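PDB 5FFJ: endonuclease and methylase LlaGI from Lactococcus lactis, which cleaves and methylates DNA as a Type ISP restriction-modification enzyme with a helicase-like ATPase and a probable N6-adenine methyltransferase, crystallised here without its nuclease. Local coordinates for residues T705-D719 and T745-Q757. Sequence-based numbering, arbitrary orientation.
Sequences TPIEVVDFIVHSVDD and TFIVRTLTYLKEQ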
# COMPACT_ATOMS: atom_id res chain seq x y z
N THR A 705 -5.14 5.20 14.10
CA THR A 705 -4.52 6.26 14.89
C THR A 705 -4.34 5.83 16.34
O THR A 705 -5.30 5.40 16.98
CB THR A 705 -5.36 7.55 14.85
OG1 THR A 705 -5.72 7.85 13.49
CG2 THR A 705 -4.58 8.71 15.44
N PRO A 706 -3.10 5.94 16.87
CA PRO A 706 -2.84 5.62 18.28
C PRO A 706 -3.76 6.35 19.26
O PRO A 706 -3.95 7.56 19.15
CB PRO A 706 -1.39 6.06 18.47
CG PRO A 706 -0.77 5.89 17.13
CD PRO A 706 -1.85 6.22 16.14
N ILE A 707 -4.32 5.60 20.20
CA ILE A 707 -5.24 6.16 21.20
C ILE A 707 -4.57 7.21 22.08
O ILE A 707 -5.20 8.18 22.50
CB ILE A 707 -5.81 5.03 22.09
CG1 ILE A 707 -6.80 4.18 21.28
CG2 ILE A 707 -6.52 5.60 23.32
CD1 ILE A 707 -6.85 2.73 21.70
N GLU A 708 -3.29 7.01 22.38
CA GLU A 708 -2.55 7.95 23.21
C GLU A 708 -2.44 9.31 22.51
O GLU A 708 -2.32 10.34 23.17
CB GLU A 708 -1.15 7.42 23.53
CG GLU A 708 -1.12 6.06 24.23
CD GLU A 708 -1.17 4.90 23.26
OE1 GLU A 708 -1.63 5.09 22.11
OE2 GLU A 708 -0.76 3.78 23.65
N VAL A 709 -2.48 9.29 21.18
CA VAL A 709 -2.42 10.51 20.39
C VAL A 709 -3.79 11.19 20.35
O VAL A 709 -3.91 12.39 20.61
CB VAL A 709 -1.96 10.22 18.95
CG1 VAL A 709 -2.14 11.44 18.05
CG2 VAL A 709 -0.51 9.76 18.94
N VAL A 710 -4.81 10.41 20.00
CA VAL A 710 -6.18 10.91 19.87
C VAL A 710 -6.63 11.56 21.18
O VAL A 710 -7.17 12.66 21.16
CB VAL A 710 -7.15 9.76 19.49
CG1 VAL A 710 -8.59 10.26 19.44
CG2 VAL A 710 -6.75 9.15 18.15
N ASP A 711 -6.40 10.88 22.29
CA ASP A 711 -6.78 11.39 23.60
C ASP A 711 -6.05 12.69 23.92
O ASP A 711 -6.60 13.57 24.58
CB ASP A 711 -6.47 10.36 24.69
CG ASP A 711 -7.57 9.31 24.83
OD1 ASP A 711 -8.33 9.11 23.86
OD2 ASP A 711 -7.66 8.69 25.91
N PHE A 712 -4.81 12.81 23.45
CA PHE A 712 -3.97 13.95 23.81
C PHE A 712 -4.56 15.27 23.33
O PHE A 712 -4.55 16.26 24.07
CB PHE A 712 -2.56 13.78 23.25
CG PHE A 712 -1.64 14.92 23.60
CD1 PHE A 712 -0.93 14.91 24.79
CD2 PHE A 712 -1.49 16.00 22.75
CE1 PHE A 712 -0.09 15.96 25.12
CE2 PHE A 712 -0.65 17.05 23.07
CZ PHE A 712 0.05 17.03 24.26
N ILE A 713 -5.05 15.31 22.09
CA ILE A 713 -5.55 16.56 21.53
C ILE A 713 -6.95 16.89 22.05
O ILE A 713 -7.33 18.05 22.11
CB ILE A 713 -5.57 16.54 19.99
CG1 ILE A 713 -6.52 15.48 19.44
CG2 ILE A 713 -4.17 16.32 19.45
CD1 ILE A 713 -6.88 15.70 17.98
N VAL A 714 -7.72 15.86 22.40
CA VAL A 714 -9.05 16.07 22.97
C VAL A 714 -8.94 16.86 24.27
O VAL A 714 -9.59 17.89 24.43
CB VAL A 714 -9.78 14.74 23.22
CG1 VAL A 714 -11.05 14.96 24.03
CG2 VAL A 714 -10.11 14.06 21.90
N HIS A 715 -8.13 16.35 25.20
CA HIS A 715 -7.82 17.08 26.42
C HIS A 715 -7.26 18.46 26.10
O HIS A 715 -7.62 19.46 26.72
CB HIS A 715 -6.81 16.31 27.27
CG HIS A 715 -7.35 15.07 27.91
ND1 HIS A 715 -6.99 14.67 29.18
CD2 HIS A 715 -8.21 14.13 27.45
CE1 HIS A 715 -7.61 13.54 29.47
NE2 HIS A 715 -8.36 13.19 28.44
N SER A 716 -6.36 18.49 25.12
CA SER A 716 -5.70 19.73 24.71
C SER A 716 -6.69 20.72 24.11
O SER A 716 -6.62 21.92 24.35
CB SER A 716 -4.59 19.42 23.71
OG SER A 716 -3.71 18.44 24.22
N VAL A 717 -7.63 20.20 23.32
CA VAL A 717 -8.67 21.02 22.72
C VAL A 717 -9.63 21.50 23.80
O VAL A 717 -10.03 22.67 23.82
CB VAL A 717 -9.44 20.25 21.63
CG1 VAL A 717 -10.81 20.87 21.36
CG2 VAL A 717 -8.62 20.19 20.34
N ASP A 718 -10.00 20.59 24.70
CA ASP A 718 -10.90 20.90 25.79
C ASP A 718 -10.31 21.97 26.72
O ASP A 718 -10.95 22.99 26.98
CB ASP A 718 -11.23 19.64 26.59
CG ASP A 718 -12.19 19.90 27.73
OD1 ASP A 718 -13.36 20.25 27.46
OD2 ASP A 718 -11.78 19.76 28.90
N ASP A 719 -9.09 21.73 27.20
CA ASP A 719 -8.43 22.66 28.11
C ASP A 719 -8.18 24.01 27.44
O ASP A 719 -8.05 25.03 28.11
CB ASP A 719 -7.11 22.07 28.62
CG ASP A 719 -7.31 20.84 29.49
OD1 ASP A 719 -8.40 20.69 30.09
OD2 ASP A 719 -6.37 20.02 29.59
N THR A 745 -12.68 7.17 15.53
CA THR A 745 -11.82 7.13 16.72
C THR A 745 -11.81 8.47 17.46
O THR A 745 -11.79 8.50 18.69
CB THR A 745 -10.34 6.76 16.37
OG1 THR A 745 -10.29 5.43 15.84
CG2 THR A 745 -9.42 6.85 17.59
N PHE A 746 -11.82 9.56 16.71
CA PHE A 746 -11.77 10.90 17.29
C PHE A 746 -13.12 11.35 17.86
O PHE A 746 -13.22 12.43 18.43
CB PHE A 746 -11.28 11.90 16.25
CG PHE A 746 -9.80 11.87 16.03
CD1 PHE A 746 -8.95 12.66 16.79
CD2 PHE A 746 -9.24 11.05 15.05
CE1 PHE A 746 -7.59 12.64 16.59
CE2 PHE A 746 -7.87 11.02 14.85
CZ PHE A 746 -7.04 11.82 15.62
N ILE A 747 -14.13 10.51 17.70
CA ILE A 747 -15.42 10.71 18.35
C ILE A 747 -15.56 9.73 19.51
O ILE A 747 -15.92 10.12 20.62
CB ILE A 747 -16.61 10.53 17.38
CG1 ILE A 747 -16.60 11.63 16.33
CG2 ILE A 747 -17.94 10.52 18.15
CD1 ILE A 747 -17.75 11.59 15.35
N VAL A 748 -15.29 8.46 19.22
CA VAL A 748 -15.32 7.40 20.23
C VAL A 748 -14.58 7.82 21.49
O VAL A 748 -15.07 7.61 22.60
CB VAL A 748 -14.71 6.10 19.67
CG1 VAL A 748 -14.47 5.09 20.79
CG2 VAL A 748 -15.61 5.52 18.59
N ARG A 749 -13.40 8.40 21.31
CA ARG A 749 -12.58 8.83 22.43
C ARG A 749 -13.03 10.18 22.98
O ARG A 749 -12.66 10.55 24.10
CB ARG A 749 -11.11 8.90 22.01
CG ARG A 749 -10.54 7.57 21.53
CD ARG A 749 -10.64 6.48 22.60
NE ARG A 749 -10.02 6.90 23.86
CZ ARG A 749 -10.01 6.15 24.96
NH1 ARG A 749 -10.57 4.95 24.97
NH2 ARG A 749 -9.43 6.61 26.06
N THR A 750 -13.82 10.91 22.21
CA THR A 750 -14.34 12.20 22.66
C THR A 750 -15.52 12.00 23.61
O THR A 750 -15.56 12.59 24.70
CB THR A 750 -14.79 13.08 21.49
OG1 THR A 750 -13.81 13.04 20.45
CG2 THR A 750 -14.98 14.52 21.95
N LEU A 751 -16.48 11.17 23.21
CA LEU A 751 -17.63 10.87 24.06
C LEU A 751 -17.19 10.09 25.31
O LEU A 751 -17.87 10.10 26.33
CB LEU A 751 -18.69 10.06 23.30
CG LEU A 751 -19.38 10.69 22.09
CD1 LEU A 751 -20.21 9.64 21.38
CD2 LEU A 751 -20.26 11.85 22.47
N THR A 752 -16.03 9.43 25.22
CA THR A 752 -15.48 8.70 26.35
C THR A 752 -14.93 9.69 27.36
O THR A 752 -15.01 9.48 28.57
CB THR A 752 -14.35 7.74 25.95
OG1 THR A 752 -14.78 6.90 24.87
CG2 THR A 752 -13.93 6.87 27.14
N TYR A 753 -14.36 10.78 26.84
CA TYR A 753 -13.89 11.86 27.70
C TYR A 753 -15.11 12.42 28.43
O TYR A 753 -15.10 12.55 29.66
CB TYR A 753 -13.18 12.96 26.89
CG TYR A 753 -12.43 13.99 27.72
CD1 TYR A 753 -11.63 13.61 28.79
CD2 TYR A 753 -12.52 15.35 27.43
CE1 TYR A 753 -10.94 14.55 29.55
CE2 TYR A 753 -11.83 16.29 28.18
CZ TYR A 753 -11.05 15.89 29.23
OH TYR A 753 -10.37 16.83 29.98
N LEU A 754 -16.18 12.69 27.68
CA LEU A 754 -17.43 13.19 28.25
C LEU A 754 -17.95 12.27 29.35
O LEU A 754 -18.46 12.73 30.37
CB LEU A 754 -18.50 13.33 27.16
CG LEU A 754 -18.23 14.29 25.99
CD1 LEU A 754 -19.38 14.18 25.01
CD2 LEU A 754 -18.06 15.72 26.46
N LYS A 755 -17.82 10.96 29.13
CA LYS A 755 -18.24 9.97 30.11
C LYS A 755 -17.43 10.12 31.39
O LYS A 755 -17.98 10.09 32.49
CB LYS A 755 -18.09 8.55 29.55
CG LYS A 755 -18.06 7.46 30.61
N GLU A 756 -16.12 10.28 31.24
CA GLU A 756 -15.24 10.49 32.38
C GLU A 756 -15.60 11.79 33.10
O GLU A 756 -15.51 11.87 34.33
CB GLU A 756 -13.77 10.53 31.93
N GLN A 757 -16.02 12.79 32.34
CA GLN A 757 -16.43 14.08 32.91
C GLN A 757 -17.73 13.93 33.69
O GLN A 757 -17.90 14.52 34.77
CB GLN A 757 -16.61 15.14 31.81
CG GLN A 757 -15.42 15.32 30.87
CD GLN A 757 -15.13 16.79 30.58
OE1 GLN A 757 -15.62 17.35 29.60
NE2 GLN A 757 -14.33 17.42 31.44
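Arg749 grips the Asp711 carboxylate side-on. Arg749 NE donates to Asp711 OD1 (2.8 Å) and Arg749 NH2 to Asp711 OD2 (2.7 Å), two hydrogen bonds of one salt bridge. Both oxygens accept through their syn lone pairs, and the two groups lie nearly coplanar. Bends at chi2 (-58°) and chi3 (-54°) bring the guanidinium round to the carboxylate, while Ile707 CG2 lies over one guanidinium face. An alanine in place of Arg749 would probably leave the Asp711 carboxylate without its charged mate and free to turn. Further along, the His715 and Tyr753 rings form an offset stack, centroids 4.1 Å apart. Tyr753 OH gives Asp718 OD2 only a weak bond of 3.4 Å; Asp718 OD1 weakly accepts from Leu729 N. Toward the helix starts, Val710 CG2 makes a CH-pi contact over a Phe746 face, and Ile713 CD1 meets that ring's edge. The polar ends of Thr705 and Thr745 bond to Asn854 and Thr743. The axes of 707-719 and 745-757 cross at -56°. Strand 736-738, inside the mixed sheet, separates them in sequence, consistent with a Rossmann-like methylase fold. Helix 707-725 packs on strand 977-984 and helix 1003-1012, and helix 745-760 on helix 783-797.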